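Benzoylformate decarboxylase (Mycobacterium smegmatis, PDB 4Q9D) belongs to the thiamine pyrophosphate-dependent enzymes, with three alpha/beta domains in each chain of a four-chain assembly and a bound magnesium ion. Local coordinates at residues B[210-216]-B[317-322]; B[345-349]-B[358-363]; B[60-64]-B[417-422]. The contacts are given in a common frame with arbitrary orientation. Residue numbers count along the deposited sequence, not the author numbering.

From the N terminus, the chain first reaches 60-64, the end of helix 50-64 in the N-terminal TPP-binding domain. Its partner, 417-422 at the end of helix 408-421 in the C-terminal TPP-binding domain, comes much later, so contact 3 joins the two TPP-binding domains and closes a loop that encloses the other two contacts. Within it, contact 1 links 210-216, early in the Rossmann-like central domain, to 317-322 on the helix after its last strand, and is complete before contact 2 opens. Contact 2 then pins 345-349 onto helix 357-367. Contacts 1 and 3 touch through a probable hydrogen bond, Arg-213 NE to Gln-62 OE1 (3.1 Å), joining central and N-terminal domains.

Contact 1. Residues B[210-216]-B[317-322]; sequences EVDRAGA and DVGIAL
Val-318 CG2 inserts against the last turn of helix 209-213, lying 3.4 Å from Glu-210 O, 3.7 Å from Val-211 CA and 3.9 Å from both Val-211 CG2 and Ala-214 CB; Val-318 is m, Val-211 t. The helix ends in a Schellman motif: Gly-215 takes phi/psi 72/27, and Ala-216 N bonds back to Val-211 O (2.9 Å). Ala-216, N-cap of the next helix, faces the start of helix 318-328 (Ala-216 CA to Gly-319 CA 4.8 Å). Ala-216 CB meets Gly-319 CA at 3.6 Å, where a CB on residue 319 would crowd Ala-216 CB and clash with Asp-317 OD2. Leu-322 CD1 reaches Val-211 CG1 at 4.0 Å. Asp-317 caps its own helix, OD2 accepting from Ile-320 N (3.0 Å); Glu-210 OE1 bonds Thr-299 OG1. The contact joins elements following the first and last strands of the Rossmann-like central sheet. Since hydrogen bonds run within each segment or to other parts of the chain, none between the two, cohesion rests on apolar shape fit.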
loop_
_atom_site.group_PDB
_atom_site.type_symbol
_atom_site.label_atom_id
_atom_site.label_comp_id
_atom_site.label_asym_id
_atom_site.label_seq_id
_atom_site.Cartn_x
_atom_site.Cartn_y
_atom_site.Cartn_z
ATOM N N GLU B 210 0.888 7.106 28.523
ATOM C CA GLU B 210 2.319 7.170 28.201
ATOM C C GLU B 210 3.133 7.320 29.462
ATOM O O GLU B 210 4.316 6.965 29.497
ATOM C CB GLU B 210 2.653 8.331 27.271
ATOM C CG GLU B 210 2.087 8.211 25.870
ATOM C CD GLU B 210 2.594 9.345 24.988
ATOM O OE1 GLU B 210 1.782 10.184 24.579
ATOM O OE2 GLU B 210 3.810 9.414 24.739
ATOM N N VAL B 211 2.514 7.872 30.499
ATOM C CA VAL B 211 3.254 8.167 31.735
ATOM C C VAL B 211 3.653 6.881 32.425
ATOM O O VAL B 211 4.820 6.681 32.755
ATOM C CB VAL B 211 2.457 9.146 32.655
ATOM C CG1 VAL B 211 3.148 9.346 33.987
ATOM C CG2 VAL B 211 2.305 10.481 31.944
ATOM N N ASP B 212 2.693 5.982 32.606
ATOM C CA ASP B 212 3.000 4.683 33.192
ATOM C C ASP B 212 3.985 3.892 32.295
ATOM O O ASP B 212 4.917 3.273 32.792
ATOM C CB ASP B 212 1.716 3.862 33.433
ATOM C CG ASP B 212 1.925 2.733 34.430
ATOM O OD1 ASP B 212 2.610 2.977 35.447
ATOM O OD2 ASP B 212 1.435 1.602 34.196
ATOM N N ARG B 213 3.807 3.940 30.975
ATOM C CA ARG B 213 4.709 3.202 30.079
ATOM C C ARG B 213 6.128 3.759 30.105
ATOM O O ARG B 213 7.071 3.021 29.885
ATOM C CB ARG B 213 4.166 3.142 28.647
ATOM C CG ARG B 213 2.870 2.371 28.545
ATOM C CD ARG B 213 2.511 1.990 27.094
ATOM N NE ARG B 213 1.428 0.994 27.085
ATOM C CZ ARG B 213 0.181 1.249 26.684
ATOM N NH1 ARG B 213 -0.162 2.457 26.242
ATOM N NH2 ARG B 213 -0.734 0.288 26.717
ATOM N N ALA B 214 6.281 5.056 30.394
ATOM C CA ALA B 214 7.619 5.618 30.580
ATOM C C ALA B 214 8.226 5.353 31.976
ATOM O O ALA B 214 9.356 5.754 32.231
ATOM C CB ALA B 214 7.640 7.113 30.276
ATOM N N GLY B 215 7.503 4.691 32.879
ATOM C CA GLY B 215 8.036 4.477 34.232
ATOM C C GLY B 215 8.017 5.805 34.988
ATOM O O GLY B 215 8.808 6.022 35.893
ATOM N N ALA B 216 7.100 6.704 34.623
ATOM C CA ALA B 216 7.124 8.071 35.170
ATOM C C ALA B 216 6.049 8.324 36.248
ATOM O O ALA B 216 5.648 9.452 36.496
ATOM C CB ALA B 216 7.000 9.085 34.035
ATOM N N ASP B 317 9.787 12.596 25.533
ATOM C CA ASP B 317 9.487 11.590 26.542
ATOM C C ASP B 317 8.732 12.217 27.714
ATOM O O ASP B 317 9.127 13.268 28.209
ATOM C CB ASP B 317 10.792 10.976 27.041
ATOM C CG ASP B 317 10.570 9.884 28.071
ATOM O OD1 ASP B 317 10.441 8.691 27.665
ATOM O OD2 ASP B 317 10.535 10.214 29.291
ATOM N N VAL B 318 7.654 11.584 28.176
ATOM C CA VAL B 318 6.789 12.271 29.144
ATOM C C VAL B 318 7.441 12.281 30.520
ATOM O O VAL B 318 7.215 13.179 31.322
ATOM C CB VAL B 318 5.359 11.675 29.184
ATOM C CG1 VAL B 318 4.687 11.908 27.851
ATOM C CG2 VAL B 318 5.399 10.174 29.520
ATOM N N GLY B 319 8.272 11.278 30.773
ATOM C CA GLY B 319 9.032 11.204 32.011
ATOM C C GLY B 319 10.036 12.337 32.127
ATOM O O GLY B 319 10.113 13.014 33.155
ATOM N N ILE B 320 10.813 12.559 31.071
ATOM C CA ILE B 320 11.742 13.681 31.057
ATOM C C ILE B 320 10.979 14.999 31.167
ATOM O O ILE B 320 11.378 15.906 31.885
ATOM C CB ILE B 320 12.586 13.682 29.760
ATOM C CG1 ILE B 320 13.463 12.436 29.724
ATOM C CG2 ILE B 320 13.450 14.937 29.676
ATOM C CD1 ILE B 320 14.281 12.315 28.448
ATOM N N ALA B 321 9.887 15.123 30.421
ATOM C CA ALA B 321 9.120 16.356 30.442
ATOM C C ALA B 321 8.625 16.688 31.845
ATOM O O ALA B 321 8.719 17.833 32.254
ATOM C CB ALA B 321 7.931 16.312 29.441
ATOM N N LEU B 322 8.103 15.687 32.564
ATOM C CA LEU B 322 7.495 15.907 33.886
ATOM C C LEU B 322 8.530 16.330 34.939
ATOM O O LEU B 322 8.317 17.305 35.643
ATOM C CB LEU B 322 6.712 14.675 34.372
ATOM C CG LEU B 322 5.338 14.420 33.725
ATOM C CD1 LEU B 322 4.943 12.935 33.890
ATOM C CD2 LEU B 322 4.265 15.364 34.298
#

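Contact 2. Residues B[345-349]-B[358-363]; sequences RHSDI and NAVYEV
A single amide nitrogen donates two hydrogen bonds to the loop: Asn-358 ND2 to His-346 O (2.8 Å, 170°) and to Asp-348 OD2 (3.0 Å, 166°), while also lying over one face of the His-346 ring, 3.8 Å from His-346 CE1. Asn-358 reaches outward from helix 357-367 in the t rotamer, and its OD1 also pairs with Trp-388 NE1. Residues 345-347 are extended (His-346 -148/146, Ser-347 -94/136), Asp-348 bends the chain at -112/23, and Ile-349 resumes the extended course. In backbone register Asp-348 faces Ala-359, with CA atoms 4.9 Å and CB atoms 3.9 Å apart; its carboxylate, in an m rotamer, has a second partner in Thr-356 OG1, which is also bonded to Ala-359 N.

One turn further along the helix, the straight t,t side chain of Glu-362 accepts from Ser-347 OG through OE1 (2.7 Å). The same hydroxyl oxygen receives Ile-349 N (3.0 Å), forming an ST turn. Water 2 fills the space between, accepting from Asp-348 N (2.7 Å) and donating to Asn-358 O (3.1 Å) and Glu-362 OE1 (2.7 Å). Water 1 bridges His-346 N (3.0 Å) and Asn-358 OD1 (2.8 Å). Ile-349, m at chi1 and t at chi2, packs its CD1 against Val-363 CG2 at 3.6 Å, an apolar contact, and lies 3.5 Å from the carboxylate carbon Glu-362 CD. The contact thus fastens the loop between helices 318-328 and 357-367 onto the helix that leads into strand 373-377, within the parallel alpha/beta fold of the C-terminal TPP-binding domain.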
loop_
_atom_site.group_PDB
_atom_site.type_symbol
_atom_site.label_atom_id
_atom_site.label_comp_id
_atom_site.label_asym_id
_atom_site.label_seq_id
_atom_site.Cartn_x
_atom_site.Cartn_y
_atom_site.Cartn_z
ATOM N N ARG B 345 -20.243 4.860 46.226
ATOM C CA ARG B 345 -20.239 3.468 46.675
ATOM C C ARG B 345 -21.517 3.171 47.461
ATOM O O ARG B 345 -21.947 3.957 48.310
ATOM C CB ARG B 345 -19.046 3.144 47.579
ATOM C CG ARG B 345 -17.682 3.325 46.981
ATOM C CD ARG B 345 -16.579 2.924 47.954
ATOM N NE ARG B 345 -15.390 2.453 47.230
ATOM C CZ ARG B 345 -14.168 2.997 47.286
ATOM N NH1 ARG B 345 -13.926 4.054 48.065
ATOM N NH2 ARG B 345 -13.174 2.468 46.556
ATOM N N HIS B 346 -22.113 2.027 47.169
ATOM C CA HIS B 346 -23.106 1.428 48.033
ATOM C C HIS B 346 -22.954 -0.077 47.844
ATOM O O HIS B 346 -22.627 -0.543 46.754
ATOM C CB HIS B 346 -24.509 1.903 47.656
ATOM C CG HIS B 346 -25.065 1.227 46.442
ATOM N ND1 HIS B 346 -25.813 0.069 46.512
ATOM C CD2 HIS B 346 -24.973 1.539 45.126
ATOM C CE1 HIS B 346 -26.168 -0.298 45.291
ATOM N NE2 HIS B 346 -25.671 0.577 44.433
ATOM N N SER B 347 -23.176 -0.838 48.906
ATOM C CA SER B 347 -22.870 -2.257 48.892
ATOM C C SER B 347 -24.046 -3.146 48.509
ATOM O O SER B 347 -25.159 -2.938 48.979
ATOM C CB SER B 347 -22.364 -2.688 50.260
ATOM O OG SER B 347 -22.227 -4.082 50.256
ATOM N N ASP B 348 -23.794 -4.137 47.655
ATOM C CA ASP B 348 -24.790 -5.171 47.357
ATOM C C ASP B 348 -24.345 -6.521 47.917
ATOM O O ASP B 348 -24.763 -7.570 47.442
ATOM C CB ASP B 348 -25.001 -5.302 45.856
ATOM C CG ASP B 348 -25.765 -4.140 45.274
ATOM O OD1 ASP B 348 -26.686 -3.649 45.959
ATOM O OD2 ASP B 348 -25.449 -3.723 44.132
ATOM N N ILE B 349 -23.472 -6.489 48.913
ATOM C CA ILE B 349 -23.080 -7.703 49.635
ATOM C C ILE B 349 -23.913 -7.778 50.912
ATOM O O ILE B 349 -24.089 -6.758 51.578
ATOM C CB ILE B 349 -21.616 -7.602 50.072
ATOM C CG1 ILE B 349 -20.689 -7.627 48.862
ATOM C CG2 ILE B 349 -21.258 -8.674 51.120
ATOM C CD1 ILE B 349 -19.221 -7.550 49.273
ATOM N N ASN B 358 -21.814 -4.565 40.631
ATOM C CA ASN B 358 -21.413 -3.832 41.830
ATOM C C ASN B 358 -21.037 -4.787 42.982
ATOM O O ASN B 358 -20.020 -4.591 43.661
ATOM C CB ASN B 358 -22.522 -2.847 42.226
ATOM C CG ASN B 358 -22.144 -1.998 43.422
ATOM O OD1 ASN B 358 -21.168 -1.250 43.375
ATOM N ND2 ASN B 358 -22.912 -2.114 44.510
ATOM N N ALA B 359 -21.837 -5.839 43.185
ATOM C CA ALA B 359 -21.506 -6.866 44.176
ATOM C C ALA B 359 -20.176 -7.531 43.854
ATOM O O ALA B 359 -19.347 -7.722 44.732
ATOM C CB ALA B 359 -22.599 -7.929 44.228
ATOM N N VAL B 360 -19.986 -7.906 42.588
ATOM C CA VAL B 360 -18.786 -8.634 42.168
ATOM C C VAL B 360 -17.521 -7.846 42.452
ATOM O O VAL B 360 -16.561 -8.383 42.988
ATOM C CB VAL B 360 -18.792 -8.954 40.624
ATOM C CG1 VAL B 360 -17.457 -9.579 40.201
ATOM C CG2 VAL B 360 -19.949 -9.840 40.262
ATOM N N TYR B 361 -17.505 -6.571 42.056
ATOM C CA TYR B 361 -16.294 -5.764 42.241
ATOM C C TYR B 361 -16.006 -5.436 43.700
ATOM O O TYR B 361 -14.845 -5.322 44.090
ATOM C CB TYR B 361 -16.320 -4.501 41.383
ATOM C CG TYR B 361 -15.955 -4.765 39.935
ATOM C CD1 TYR B 361 -14.661 -4.542 39.468
ATOM C CD2 TYR B 361 -16.901 -5.268 39.039
ATOM C CE1 TYR B 361 -14.318 -4.817 38.121
ATOM C CE2 TYR B 361 -16.573 -5.534 37.711
ATOM C CZ TYR B 361 -15.290 -5.304 37.256
ATOM O OH TYR B 361 -15.011 -5.558 35.931
ATOM N N GLU B 362 -17.048 -5.319 44.525
ATOM C CA GLU B 362 -16.795 -5.059 45.951
ATOM C C GLU B 362 -16.185 -6.270 46.589
ATOM O O GLU B 362 -15.213 -6.162 47.319
ATOM C CB GLU B 362 -18.057 -4.673 46.738
ATOM C CG GLU B 362 -17.684 -4.390 48.208
ATOM C CD GLU B 362 -18.871 -4.042 49.092
ATOM O OE1 GLU B 362 -20.036 -4.106 48.613
ATOM O OE2 GLU B 362 -18.622 -3.721 50.274
ATOM N N VAL B 363 -16.731 -7.451 46.298
ATOM C CA VAL B 363 -16.079 -8.670 46.771
ATOM C C VAL B 363 -14.615 -8.746 46.325
ATOM O O VAL B 363 -13.738 -9.129 47.096
ATOM C CB VAL B 363 -16.799 -9.938 46.294
ATOM C CG1 VAL B 363 -16.001 -11.163 46.705
ATOM C CG2 VAL B 363 -18.219 -9.984 46.866
HETATM O O HOH W 1 -21.611 1.344 44.316
HETATM O O HOH W 2 -21.423 -4.280 46.356
#

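Contact 3. Residues B[60-64]-B[417-422]; sequences FAQAT and LGDRAR
Two helix ends from the two TPP-binding domains pack here: the last turn of helix 50-64, from the N-terminal domain, crosses that of helix 408-421, from the C-terminal domain, at -39°, the axes of the short segments coming within 8.1 Å. Such close approach depends on Gly-418, with Gly-418 CA 4.7 Å from Phe-60 CA; a CB there would clash with Ala-63 CB. Instead, Gly-418 CA receives Thr-64 CG2 at 3.7 Å and Ala-63 CB at 4.3 Å.

Phe-60 is in a t rotamer with chi2 of 83°, which carries its ring along the neighbouring helix. Phe-60 CD1 sits 3.4 Å from Gly-418 N and 3.8 Å from Leu-417 CB, Leu-417 O lies at the ring edge 3.7 Å from Phe-60 CE1, and Phe-60 CZ reaches Ala-421 CB at 4.1 Å. The ring also meets that of Phe-24 on strand 22-25. The p rotamer of Thr-64 turns OG1 back to donate to Phe-60 O (2.8 Å) while its methyl faces Gly-418. Asp-419, in m, takes a salt bridge from Arg-422 through OD1, with NH2 and NE each 3.1 Å away, and a second from Arg-426 through OD2. Held in this way, Arg-422, p at chi1 and extended at chi2 and chi3, lays one guanidinium face over Ala-63 O and brings its CD to 3.2 Å from that carbonyl oxygen.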
loop_
_atom_site.group_PDB
_atom_site.type_symbol
_atom_site.label_atom_id
_atom_site.label_comp_id
_atom_site.label_asym_id
_atom_site.label_seq_id
_atom_site.Cartn_x
_atom_site.Cartn_y
_atom_site.Cartn_z
ATOM N N PHE B 60 3.503 -9.368 27.721
ATOM C CA PHE B 60 4.855 -9.680 28.167
ATOM C C PHE B 60 5.767 -8.481 28.050
ATOM O O PHE B 60 6.471 -8.116 29.017
ATOM C CB PHE B 60 5.431 -10.860 27.348
ATOM C CG PHE B 60 6.787 -11.386 27.855
ATOM C CD1 PHE B 60 6.850 -12.308 28.906
ATOM C CD2 PHE B 60 7.987 -10.996 27.247
ATOM C CE1 PHE B 60 8.083 -12.823 29.346
ATOM C CE2 PHE B 60 9.233 -11.514 27.671
ATOM C CZ PHE B 60 9.278 -12.420 28.719
ATOM N N ALA B 61 5.776 -7.871 26.866
ATOM C CA ALA B 61 6.595 -6.689 26.616
ATOM C C ALA B 61 6.218 -5.521 27.535
ATOM O O ALA B 61 7.076 -4.767 28.029
ATOM C CB ALA B 61 6.463 -6.269 25.129
ATOM N N GLN B 62 4.922 -5.340 27.764
ATOM C CA GLN B 62 4.517 -4.220 28.605
ATOM C C GLN B 62 4.938 -4.427 30.060
ATOM O O GLN B 62 5.376 -3.496 30.702
ATOM C CB GLN B 62 3.027 -3.995 28.522
ATOM C CG GLN B 62 2.599 -3.365 27.204
ATOM C CD GLN B 62 1.229 -2.757 27.277
ATOM O OE1 GLN B 62 0.977 -1.852 28.094
ATOM N NE2 GLN B 62 0.323 -3.220 26.397
ATOM N N ALA B 63 4.806 -5.659 30.554
ATOM C CA ALA B 63 5.160 -5.993 31.939
ATOM C C ALA B 63 6.674 -5.972 32.166
ATOM O O ALA B 63 7.138 -5.534 33.207
ATOM C CB ALA B 63 4.608 -7.346 32.307
ATOM N N THR B 64 7.444 -6.440 31.185
ATOM C CA THR B 64 8.898 -6.453 31.320
ATOM C C THR B 64 9.525 -5.098 30.963
ATOM O O THR B 64 10.655 -4.835 31.336
ATOM C CB THR B 64 9.579 -7.557 30.450
ATOM O OG1 THR B 64 9.201 -7.389 29.080
ATOM C CG2 THR B 64 9.162 -8.951 30.892
ATOM N N LEU B 417 3.662 -14.127 32.665
ATOM C CA LEU B 417 4.951 -14.646 32.185
ATOM C C LEU B 417 6.011 -13.580 32.358
ATOM O O LEU B 417 7.135 -13.876 32.746
ATOM C CB LEU B 417 4.877 -15.058 30.712
ATOM C CG LEU B 417 4.136 -16.363 30.464
ATOM C CD1 LEU B 417 3.746 -16.515 28.979
ATOM C CD2 LEU B 417 4.995 -17.536 30.935
ATOM N N GLY B 418 5.643 -12.334 32.074
ATOM C CA GLY B 418 6.562 -11.222 32.245
ATOM C C GLY B 418 6.976 -11.040 33.692
ATOM O O GLY B 418 8.159 -10.881 33.970
ATOM N N ASP B 419 6.004 -11.037 34.609
ATOM C CA ASP B 419 6.298 -10.907 36.044
ATOM C C ASP B 419 7.286 -11.998 36.472
ATOM O O ASP B 419 8.247 -11.726 37.176
ATOM C CB ASP B 419 5.023 -11.035 36.891
ATOM C CG ASP B 419 4.098 -9.857 36.735
ATOM O OD1 ASP B 419 4.561 -8.807 36.237
ATOM O OD2 ASP B 419 2.906 -9.972 37.123
ATOM N N ARG B 420 7.049 -13.228 36.025
ATOM C CA ARG B 420 7.924 -14.333 36.397
ATOM C C ARG B 420 9.339 -14.143 35.826
ATOM O O ARG B 420 10.311 -14.334 36.545
ATOM C CB ARG B 420 7.322 -15.682 35.988
ATOM C CG ARG B 420 8.299 -16.841 36.069
ATOM C CD ARG B 420 7.649 -18.139 35.621
ATOM N NE ARG B 420 6.447 -18.494 36.398
ATOM C CZ ARG B 420 5.630 -19.493 36.057
ATOM N NH1 ARG B 420 5.873 -20.191 34.951
ATOM N NH2 ARG B 420 4.559 -19.794 36.788
ATOM N N ALA B 421 9.457 -13.726 34.562
ATOM C CA ALA B 421 10.775 -13.435 33.986
ATOM C C ALA B 421 11.522 -12.298 34.700
ATOM O O ALA B 421 12.738 -12.361 34.832
ATOM C CB ALA B 421 10.672 -13.134 32.487
ATOM N N ARG B 422 10.818 -11.262 35.157
ATOM C CA ARG B 422 11.514 -10.109 35.747
ATOM C C ARG B 422 11.603 -10.196 37.278
ATOM O O ARG B 422 12.007 -9.237 37.933
ATOM C CB ARG B 422 10.841 -8.789 35.350
ATOM C CG ARG B 422 9.450 -8.612 35.928
ATOM C CD ARG B 422 8.551 -7.689 35.088
ATOM N NE ARG B 422 7.277 -7.431 35.776
ATOM C CZ ARG B 422 7.057 -6.358 36.524
ATOM N NH1 ARG B 422 8.023 -5.441 36.644
ATOM N NH2 ARG B 422 5.883 -6.191 37.136
#